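Local coordinates for staphylococcal nuclease domain-containing protein 1 (Drosophila melanogaster, PDB 2WAC), which cuts both DNA and RNA as an endonuclease and, through its Tudor domain, binds peptides carrying symmetrically dimethylated arginines, acting in RNA silencing and translation regulation, at residues 191-194 and 195-199; 35-38 and 39-43; 107-110 and 111-114; 63-66 and 67-71. One frame throughout, in Å; residues are numbered along the deposited sequence.

Contact 1 (191-194 and 195-199); sequences KLKE and LVDQY
V196, D197 and Q198 send their backbone N-H groups back to the carbonyl oxygens of L192, K193 and E194, the i to i+4 ladder that opens helix 193-208; the first of these bonds, V196 N to L192 O, is 2.8 Å long. One turn apart, K193 and D197 form a salt bridge on the outer face. The lysine leaves with CG anti to its backbone N (chi1 -178°) and bends at its last torsion, which swings NZ to 2.9 Å from D197 OD2 and meets that oxygen nearly end-on. E194 and Q198 run side by side, the carboxylate and amide planes 60° apart, with E194 CG 3.5 Å from Q198 NE2; a water donates to Q198 OE1 and, weakly, to E194 OE2. A second water takes the N-H of L195 and donates to K191 O, satisfying an amide of the first turn. Charged and polar residues suit this outer face, long K193 reaching across the turn to short D197, whereas short, branched V196 suits the inner one, its CG2 4.3 Å from L192 CB. Inward, L192 and L195 rest on strand 145-152, V196 covers L120, and Y199 reaches helix 172-178, its hydroxyl bonded to D171.

Contact 2 (35-38 and 39-43); sequences KLHA and DFQSN
L36 and F40, one turn apart, lie side by side on the inner face of helix 26-42, with L36 CD1 3.7 Å from F40 CE1. The leucine's CG is anti to its backbone N (chi1 -169°), which carries the methyl along the helix to the phenyl ring. On the solvent side H37 and Q41 also point the same way, ring and amide planes 76° apart, and H37 NE2 stands 3.2 Å from Q41 OE1. Beneath them the backbone holds the spacing: F40 N bonds to L36 O at 3.0 Å and D39 N to K35 O at 2.9 Å. Toward the end of the helix A38 O takes S42 N at 2.9 Å, while the bonds from Q41 N to H37 O and to A38 O are both weak; N43 then leaves helical geometry. Small A38 and polar S42 suit this exposed end, large apolar L36 and F40 the buried face. One shell further out, the F40 ring meets that of W68 with planes at about 45°, L36 packs on F106, and H37 ND1 is hydrogen-bonded to Q67 OE1. Such a seam, a long helix lying against the Tudor strands, belongs to the extended Tudor domain, where helix 26-42 joins the Tudor core to the nuclease-like part.

Contact 3 (107-110 and 111-114); sequences SSEK and PYAT
K110, P111 and Y112 bring the backbone round so that Y112 reaches back to E109, whose carboxylate receives the phenol. E109, K110 and P111 all have the extended backbone angles of a polyproline II segment. P111 suits this: its ring restricts phi and it has no N-H to satisfy. P111 CD lies beside K110 CB, 3.5 Å away, which favours the extended backbone of K110. Beyond the proline the chain turns, and K110 O comes to lie over one face of the Y112 ring, 3.9 Å above its plane and shifted toward the rim. Y112 holds its CG beside its own backbone N (chi1 -77°), and this directs the ring back along the loop. Its OH donates to E109 OE1 at 2.6 Å, a short bond that uses the anti lone pair of that oxygen; OE1 lies at the ring's edge, in its plane, while the carboxylate itself stands 82° to the ring. The phenol has a second partner, a water that donates to OH at 3.1 Å. This water also takes a weak bond from K110 NZ at 2.8 Å; the exposed lysine, bent at chi2, chi3 and chi4, brings NZ back to this water. Tyrosine serves well here, donating and accepting through one atom while its ring supplies an apolar flank. That flank packs against K28, L29 and L32 of helix 26-42, R70 from strand 68-77 bonds to the carbonyl oxygens of E109 and K110, and T114 pairs with A20 within strand 113-118.

Contact 4 (63-66 and 67-71); sequences TLDN and QWYRA
D65 and Y69 approach from opposite directions in the tight part of this turn: Y69 OH donates to D65 OD2 at only 2.5 Å, a very short hydrogen bond. That oxygen sits at the ring's edge, in its plane, and carboxylate and ring are nearly coplanar, 26° apart. The aspartate holds CG between its backbone N and carbonyl carbon, the crowded position (chi1 62°), which turns the carboxylate back over the turn. Its other oxygen, OD1, receives the N-H of Q67 at 3.1 Å, reached from above the carboxylate plane. This closes an Asx turn, with short, two-oxygened D65 serving backbone and side chain together, while N66, in the left-handed region, reverses the chain. Q67 crosses D65 at about a right angle, packing its CG 3.5 Å from OD2. The looser bond is that of the Q67 amide, whose NE2 reaches D65 O at 3.3 Å, tilted out of the amide plane. The solvent side belongs to N66, which lies exposed with its OD1 turned to R98. W68 and Y69 then enter strand 68-77, Y69 pairing with A60. The arrangement is a hairpin loop of the Tudor barrel, within the region 62-90 involved in dimethylarginine binding.

From the N terminus the order is contact 2, contact 4, contact 3, contact 1. All four are in series, none enclosing or crossing another, and each closes no more than a turn. Contact 2 ends helix 26-42; contact 4 turns the chain from strand 57-61 into strand 68-77 and touches contact 2 through H37 with Q67 and F40 with W68, fastening helix to Tudor sheet. Contact 3 carries the chain from strand 99-101 back to strand 113-118 and is tied to contact 4 by R70. Contact 1 starts the last helix, 193-208, in the nuclease-like part, its centre about 49 Å from that of contact 2, across the middle of the chain.

Contact 1 (191-194 and 195-199)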
loop_
_atom_site.group_PDB
_atom_site.type_symbol
_atom_site.label_atom_id
_atom_site.label_comp_id
_atom_site.label_asym_id
_atom_site.label_seq_id
_atom_site.Cartn_x
_atom_site.Cartn_y
_atom_site.Cartn_z
ATOM N N LYS A 191 18.252 -10.422 13.452
ATOM C CA LYS A 191 17.420 -11.244 12.558
ATOM C C LYS A 191 17.362 -10.707 11.117
ATOM O O LYS A 191 17.004 -11.437 10.191
ATOM C CB LYS A 191 16.006 -11.442 13.134
ATOM C CG LYS A 191 15.125 -10.191 13.155
ATOM C CD LYS A 191 13.742 -10.474 13.745
ATOM C CE LYS A 191 12.788 -11.063 12.715
ATOM N NZ LYS A 191 11.431 -11.314 13.286
ATOM N N LEU A 192 17.727 -9.439 10.936
ATOM C CA LEU A 192 17.765 -8.820 9.610
ATOM C C LEU A 192 19.169 -8.741 8.994
ATOM O O LEU A 192 19.333 -8.220 7.890
ATOM C CB LEU A 192 17.130 -7.424 9.656
ATOM C CG LEU A 192 15.632 -7.324 9.967
ATOM C CD1 LEU A 192 15.203 -5.868 10.018
ATOM C CD2 LEU A 192 14.791 -8.094 8.950
ATOM N N LYS A 193 20.169 -9.273 9.699
ATOM C CA LYS A 193 21.576 -9.148 9.294
ATOM C C LYS A 193 21.877 -9.717 7.904
ATOM O O LYS A 193 22.522 -9.057 7.086
ATOM C CB LYS A 193 22.490 -9.794 10.340
ATOM C CG LYS A 193 23.974 -9.677 10.044
ATOM C CD LYS A 193 24.766 -10.652 10.897
ATOM C CE LYS A 193 26.252 -10.534 10.641
ATOM N NZ LYS A 193 26.615 -10.962 9.260
ATOM N N GLU A 194 21.413 -10.938 7.651
ATOM C CA GLU A 194 21.634 -11.613 6.374
ATOM C C GLU A 194 21.059 -10.797 5.219
ATOM O O GLU A 194 21.738 -10.568 4.217
ATOM C CB GLU A 194 21.024 -13.016 6.405
ATOM C CG GLU A 194 21.187 -13.815 5.121
ATOM C CD GLU A 194 20.814 -15.275 5.296
ATOM O OE1 GLU A 194 21.338 -15.919 6.233
ATOM O OE2 GLU A 194 20.004 -15.781 4.490
ATOM N N LEU A 195 19.813 -10.349 5.381
ATOM C CA LEU A 195 19.129 -9.529 4.382
ATOM C C LEU A 195 19.785 -8.154 4.205
ATOM O O LEU A 195 19.906 -7.669 3.079
ATOM C CB LEU A 195 17.640 -9.385 4.728
ATOM C CG LEU A 195 16.642 -9.070 3.607
ATOM C CD1 LEU A 195 16.517 -10.222 2.611
ATOM C CD2 LEU A 195 15.276 -8.730 4.189
ATOM N N VAL A 196 20.207 -7.540 5.312
ATOM C CA VAL A 196 20.935 -6.263 5.279
ATOM C C VAL A 196 22.244 -6.386 4.492
ATOM O O VAL A 196 22.537 -5.548 3.638
ATOM C CB VAL A 196 21.192 -5.698 6.712
ATOM C CG1 VAL A 196 22.305 -4.648 6.713
ATOM C CG2 VAL A 196 19.911 -5.106 7.292
ATOM N N ASP A 197 23.013 -7.437 4.780
ATOM C CA ASP A 197 24.272 -7.714 4.084
ATOM C C ASP A 197 24.058 -7.960 2.590
ATOM O O ASP A 197 24.806 -7.447 1.758
ATOM C CB ASP A 197 24.986 -8.920 4.713
ATOM C CG ASP A 197 25.558 -8.619 6.092
ATOM O OD1 ASP A 197 25.654 -7.433 6.470
ATOM O OD2 ASP A 197 25.925 -9.581 6.799
ATOM N N GLN A 198 23.032 -8.740 2.263
ATOM C CA GLN A 198 22.711 -9.063 0.872
ATOM C C GLN A 198 22.323 -7.824 0.053
ATOM O O GLN A 198 22.797 -7.650 -1.072
ATOM C CB GLN A 198 21.639 -10.158 0.806
ATOM C CG GLN A 198 22.202 -11.559 1.080
ATOM C CD GLN A 198 21.148 -12.596 1.449
ATOM O OE1 GLN A 198 19.965 -12.287 1.589
ATOM N NE2 GLN A 198 21.583 -13.841 1.609
ATOM N N TYR A 199 21.487 -6.963 0.633
ATOM C CA TYR A 199 21.088 -5.696 0.002
ATOM C C TYR A 199 22.272 -4.733 -0.164
ATOM O O TYR A 199 22.353 -4.012 -1.160
ATOM C CB TYR A 199 19.958 -5.026 0.799
ATOM C CG TYR A 199 18.552 -5.541 0.509
ATOM C CD1 TYR A 199 17.501 -4.651 0.291
ATOM C CD2 TYR A 199 18.274 -6.911 0.461
ATOM C CE1 TYR A 199 16.211 -5.106 0.033
ATOM C CE2 TYR A 199 16.986 -7.378 0.200
ATOM C CZ TYR A 199 15.961 -6.467 -0.013
ATOM O OH TYR A 199 14.684 -6.906 -0.269
HETATM O O HOH W 1 17.930 -11.540 7.394
HETATM O O HOH W 2 17.903 -13.548 3.016
#

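Contact 2 (35-38 and 39-43)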
loop_
_atom_site.group_PDB
_atom_site.type_symbol
_atom_site.label_atom_id
_atom_site.label_comp_id
_atom_site.label_asym_id
_atom_site.label_seq_id
_atom_site.Cartn_x
_atom_site.Cartn_y
_atom_site.Cartn_z
ATOM N N LYS A 35 -22.894 -6.087 -2.116
ATOM C CA LYS A 35 -23.974 -5.846 -1.159
ATOM C C LYS A 35 -24.073 -4.365 -0.795
ATOM O O LYS A 35 -25.172 -3.842 -0.607
ATOM C CB LYS A 35 -23.785 -6.695 0.102
ATOM C CG LYS A 35 -23.923 -8.194 -0.126
ATOM C CD LYS A 35 -23.594 -8.980 1.136
ATOM C CE LYS A 35 -23.535 -10.476 0.866
ATOM N NZ LYS A 35 -24.832 -11.026 0.374
ATOM N N LEU A 36 -22.920 -3.703 -0.701
ATOM C CA LEU A 36 -22.853 -2.268 -0.423
ATOM C C LEU A 36 -23.439 -1.443 -1.570
ATOM O O LEU A 36 -24.201 -0.500 -1.336
ATOM C CB LEU A 36 -21.409 -1.837 -0.124
ATOM C CG LEU A 36 -21.180 -0.425 0.435
ATOM C CD1 LEU A 36 -21.843 -0.241 1.798
ATOM C CD2 LEU A 36 -19.699 -0.109 0.524
ATOM N N HIS A 37 -23.077 -1.803 -2.801
ATOM C CA HIS A 37 -23.631 -1.171 -3.999
ATOM C C HIS A 37 -25.160 -1.262 -4.028
ATOM O O HIS A 37 -25.837 -0.261 -4.273
ATOM C CB HIS A 37 -23.035 -1.800 -5.264
ATOM C CG HIS A 37 -23.738 -1.403 -6.525
ATOM N ND1 HIS A 37 -23.402 -0.273 -7.240
ATOM C CD2 HIS A 37 -24.763 -1.980 -7.195
ATOM C CE1 HIS A 37 -24.188 -0.173 -8.296
ATOM N NE2 HIS A 37 -25.023 -1.197 -8.293
ATOM N N ALA A 38 -25.687 -2.460 -3.780
ATOM C CA ALA A 38 -27.131 -2.705 -3.797
ATOM C C ALA A 38 -27.860 -1.965 -2.674
ATOM O O ALA A 38 -28.936 -1.404 -2.889
ATOM C CB ALA A 38 -27.417 -4.202 -3.730
ATOM N N ASP A 39 -27.256 -1.970 -1.486
ATOM C CA ASP A 39 -27.775 -1.279 -0.304
ATOM C C ASP A 39 -27.959 0.219 -0.562
ATOM O O ASP A 39 -29.019 0.785 -0.276
ATOM C CB ASP A 39 -26.806 -1.488 0.868
ATOM C CG ASP A 39 -27.488 -1.432 2.224
ATOM O OD1 ASP A 39 -28.167 -0.427 2.525
ATOM O OD2 ASP A 39 -27.324 -2.396 3.002
ATOM N N PHE A 40 -26.920 0.843 -1.115
ATOM C CA PHE A 40 -26.887 2.287 -1.345
ATOM C C PHE A 40 -27.603 2.727 -2.625
ATOM O O PHE A 40 -27.813 3.920 -2.849
ATOM C CB PHE A 40 -25.440 2.796 -1.315
ATOM C CG PHE A 40 -24.932 3.101 0.071
ATOM C CD1 PHE A 40 -24.889 2.111 1.052
ATOM C CD2 PHE A 40 -24.494 4.378 0.396
ATOM C CE1 PHE A 40 -24.423 2.394 2.334
ATOM C CE2 PHE A 40 -24.023 4.669 1.674
ATOM C CZ PHE A 40 -23.992 3.675 2.644
ATOM N N GLN A 41 -27.970 1.759 -3.461
ATOM C CA GLN A 41 -28.817 2.015 -4.622
ATOM C C GLN A 41 -30.287 1.926 -4.206
ATOM O O GLN A 41 -31.119 2.715 -4.660
ATOM C CB GLN A 41 -28.508 1.019 -5.746
ATOM C CG GLN A 41 -29.349 1.193 -7.006
ATOM C CD GLN A 41 -28.895 0.302 -8.145
ATOM O OE1 GLN A 41 -27.783 0.445 -8.659
ATOM N NE2 GLN A 41 -29.760 -0.620 -8.553
ATOM N N SER A 42 -30.589 0.963 -3.335
ATOM C CA SER A 42 -31.939 0.767 -2.804
ATOM C C SER A 42 -32.336 1.885 -1.841
ATOM O O SER A 42 -33.477 2.349 -1.859
ATOM C CB SER A 42 -32.052 -0.596 -2.112
ATOM O OG SER A 42 -33.355 -0.806 -1.593
ATOM N N ASN A 43 -31.391 2.306 -1.002
ATOM C CA ASN A 43 -31.613 3.400 -0.063
ATOM C C ASN A 43 -30.463 4.414 -0.112
ATOM O O ASN A 43 -29.579 4.395 0.750
ATOM C CB ASN A 43 -31.817 2.855 1.359
ATOM C CG ASN A 43 -32.436 3.880 2.306
ATOM O OD1 ASN A 43 -33.064 4.851 1.878
ATOM N ND2 ASN A 43 -32.266 3.656 3.604
#

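Contact 3 (107-110 and 111-114)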
loop_
_atom_site.group_PDB
_atom_site.type_symbol
_atom_site.label_atom_id
_atom_site.label_comp_id
_atom_site.label_asym_id
_atom_site.label_seq_id
_atom_site.Cartn_x
_atom_site.Cartn_y
_atom_site.Cartn_z
ATOM N N SER A 107 -19.384 -2.937 8.909
ATOM C CA SER A 107 -18.345 -2.328 9.743
ATOM C C SER A 107 -17.502 -3.316 10.550
ATOM O O SER A 107 -16.488 -2.929 11.137
ATOM C CB SER A 107 -18.969 -1.293 10.685
ATOM O OG SER A 107 -19.665 -0.294 9.961
ATOM N N SER A 108 -17.913 -4.582 10.579
ATOM C CA SER A 108 -17.264 -5.580 11.430
ATOM C C SER A 108 -16.071 -6.283 10.782
ATOM O O SER A 108 -15.101 -6.617 11.467
ATOM C CB SER A 108 -18.279 -6.602 11.955
ATOM O OG SER A 108 -19.040 -7.162 10.900
ATOM N N GLU A 109 -16.149 -6.509 9.472
ATOM C CA GLU A 109 -15.032 -7.081 8.728
ATOM C C GLU A 109 -13.830 -6.149 8.754
ATOM O O GLU A 109 -13.963 -4.937 8.563
ATOM C CB GLU A 109 -15.436 -7.390 7.290
ATOM C CG GLU A 109 -16.293 -8.631 7.162
ATOM C CD GLU A 109 -17.122 -8.626 5.903
ATOM O OE1 GLU A 109 -16.580 -8.949 4.826
ATOM O OE2 GLU A 109 -18.324 -8.304 5.991
ATOM N N LYS A 110 -12.665 -6.734 9.011
ATOM C CA LYS A 110 -11.401 -6.010 9.070
ATOM C C LYS A 110 -11.073 -5.458 7.685
ATOM O O LYS A 110 -11.560 -5.989 6.682
ATOM C CB LYS A 110 -10.269 -6.936 9.544
ATOM C CG LYS A 110 -10.541 -7.723 10.833
ATOM C CD LYS A 110 -11.000 -9.156 10.544
ATOM C CE LYS A 110 -12.519 -9.289 10.572
ATOM N NZ LYS A 110 -13.021 -10.237 9.533
ATOM N N PRO A 111 -10.257 -4.387 7.617
ATOM C CA PRO A 111 -9.864 -3.850 6.311
ATOM C C PRO A 111 -9.250 -4.914 5.395
ATOM O O PRO A 111 -8.430 -5.717 5.847
ATOM C CB PRO A 111 -8.820 -2.794 6.672
ATOM C CG PRO A 111 -9.199 -2.355 8.044
ATOM C CD PRO A 111 -9.675 -3.604 8.725
ATOM N N TYR A 112 -9.650 -4.918 4.123
ATOM C CA TYR A 112 -9.158 -5.917 3.167
ATOM C C TYR A 112 -7.804 -5.579 2.534
ATOM O O TYR A 112 -7.241 -6.387 1.795
ATOM C CB TYR A 112 -10.223 -6.252 2.111
ATOM C CG TYR A 112 -11.295 -7.168 2.657
ATOM C CD1 TYR A 112 -11.021 -8.515 2.905
ATOM C CD2 TYR A 112 -12.570 -6.689 2.950
ATOM C CE1 TYR A 112 -11.993 -9.361 3.422
ATOM C CE2 TYR A 112 -13.552 -7.530 3.466
ATOM C CZ TYR A 112 -13.255 -8.864 3.698
ATOM O OH TYR A 112 -14.218 -9.701 4.210
ATOM N N ALA A 113 -7.282 -4.396 2.848
ATOM C CA ALA A 113 -5.927 -4.011 2.457
ATOM C C ALA A 113 -5.086 -3.654 3.683
ATOM O O ALA A 113 -5.589 -3.065 4.643
ATOM C CB ALA A 113 -5.960 -2.851 1.469
ATOM N N THR A 114 -3.806 -4.020 3.639
ATOM C CA THR A 114 -2.873 -3.776 4.739
ATOM C C THR A 114 -1.634 -3.061 4.214
ATOM O O THR A 114 -1.079 -3.452 3.185
ATOM C CB THR A 114 -2.461 -5.101 5.430
ATOM O OG1 THR A 114 -3.635 -5.837 5.792
ATOM C CG2 THR A 114 -1.623 -4.839 6.685
HETATM O O HOH W 3 -13.267 -11.060 6.848
#

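Contact 4 (63-66 and 67-71)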
loop_
_atom_site.group_PDB
_atom_site.type_symbol
_atom_site.label_atom_id
_atom_site.label_comp_id
_atom_site.label_asym_id
_atom_site.label_seq_id
_atom_site.Cartn_x
_atom_site.Cartn_y
_atom_site.Cartn_z
ATOM N N THR A 63 -14.816 9.942 -5.806
ATOM C CA THR A 63 -15.013 10.975 -6.834
ATOM C C THR A 63 -14.753 10.469 -8.252
ATOM O O THR A 63 -15.234 11.061 -9.218
ATOM C CB THR A 63 -14.156 12.244 -6.589
ATOM O OG1 THR A 63 -12.763 11.904 -6.572
ATOM C CG2 THR A 63 -14.531 12.903 -5.287
ATOM N N LEU A 64 -14.000 9.375 -8.373
ATOM C CA LEU A 64 -13.666 8.818 -9.684
ATOM C C LEU A 64 -14.848 8.139 -10.383
ATOM O O LEU A 64 -15.108 8.403 -11.560
ATOM C CB LEU A 64 -12.489 7.839 -9.588
ATOM C CG LEU A 64 -12.070 7.177 -10.907
ATOM C CD1 LEU A 64 -11.301 8.168 -11.764
ATOM C CD2 LEU A 64 -11.248 5.923 -10.663
ATOM N N ASP A 65 -15.556 7.274 -9.659
ATOM C CA ASP A 65 -16.590 6.430 -10.268
ATOM C C ASP A 65 -18.004 6.637 -9.710
ATOM O O ASP A 65 -18.961 6.030 -10.199
ATOM C CB ASP A 65 -16.184 4.946 -10.192
ATOM C CG ASP A 65 -16.032 4.435 -8.757
ATOM O OD1 ASP A 65 -16.103 5.234 -7.798
ATOM O OD2 ASP A 65 -15.838 3.212 -8.594
ATOM N N ASN A 66 -18.123 7.502 -8.700
ATOM C CA ASN A 66 -19.376 7.728 -7.961
ATOM C C ASN A 66 -19.949 6.480 -7.281
ATOM O O ASN A 66 -21.151 6.400 -7.028
ATOM C CB ASN A 66 -20.438 8.430 -8.830
ATOM C CG ASN A 66 -20.120 9.896 -9.074
ATOM O OD1 ASN A 66 -19.282 10.493 -8.394
ATOM N ND2 ASN A 66 -20.791 10.493 -10.052
ATOM N N GLN A 67 -19.083 5.516 -6.977
ATOM C CA GLN A 67 -19.500 4.329 -6.237
ATOM C C GLN A 67 -19.117 4.455 -4.763
ATOM O O GLN A 67 -18.203 5.209 -4.412
ATOM C CB GLN A 67 -18.926 3.048 -6.860
ATOM C CG GLN A 67 -19.265 2.837 -8.348
ATOM C CD GLN A 67 -20.757 2.909 -8.657
ATOM O OE1 GLN A 67 -21.587 2.357 -7.931
ATOM N NE2 GLN A 67 -21.100 3.587 -9.747
ATOM N N TRP A 68 -19.833 3.729 -3.907
ATOM C CA TRP A 68 -19.642 3.803 -2.460
ATOM C C TRP A 68 -18.646 2.748 -1.962
ATOM O O TRP A 68 -18.746 1.570 -2.319
ATOM C CB TRP A 68 -20.989 3.662 -1.741
ATOM C CG TRP A 68 -21.955 4.801 -2.003
ATOM C CD1 TRP A 68 -22.910 4.862 -2.981
ATOM C CD2 TRP A 68 -22.057 6.029 -1.268
ATOM N NE1 TRP A 68 -23.598 6.052 -2.901
ATOM C CE2 TRP A 68 -23.096 6.786 -1.858
ATOM C CE3 TRP A 68 -21.373 6.563 -0.166
ATOM C CZ2 TRP A 68 -23.465 8.053 -1.386
ATOM C CZ3 TRP A 68 -21.741 7.824 0.304
ATOM C CH2 TRP A 68 -22.779 8.553 -0.309
ATOM N N TYR A 69 -17.686 3.188 -1.146
ATOM C CA TYR A 69 -16.641 2.325 -0.586
ATOM C C TYR A 69 -16.554 2.492 0.938
ATOM O O TYR A 69 -16.988 3.509 1.479
ATOM C CB TYR A 69 -15.274 2.665 -1.199
ATOM C CG TYR A 69 -15.144 2.444 -2.695
ATOM C CD1 TYR A 69 -15.740 3.315 -3.608
ATOM C CD2 TYR A 69 -14.392 1.383 -3.197
ATOM C CE1 TYR A 69 -15.619 3.118 -4.979
ATOM C CE2 TYR A 69 -14.257 1.181 -4.570
ATOM C CZ TYR A 69 -14.875 2.053 -5.453
ATOM O OH TYR A 69 -14.745 1.859 -6.810
ATOM N N ARG A 70 -15.993 1.497 1.625
ATOM C CA ARG A 70 -15.692 1.628 3.053
ATOM C C ARG A 70 -14.492 2.557 3.218
ATOM O O ARG A 70 -13.508 2.444 2.481
ATOM C CB ARG A 70 -15.390 0.269 3.691
ATOM C CG ARG A 70 -16.520 -0.745 3.620
ATOM C CD ARG A 70 -16.383 -1.807 4.703
ATOM N NE ARG A 70 -15.156 -2.597 4.587
ATOM C CZ ARG A 70 -14.728 -3.466 5.499
ATOM N NH1 ARG A 70 -15.421 -3.669 6.615
ATOM N NH2 ARG A 70 -13.599 -4.135 5.299
ATOM N N ALA A 71 -14.575 3.478 4.173
ATOM C CA ALA A 71 -13.527 4.480 4.347
ATOM C C ALA A 71 -13.337 4.895 5.800
ATOM O O ALA A 71 -14.287 4.911 6.579
ATOM C CB ALA A 71 -13.811 5.704 3.475
#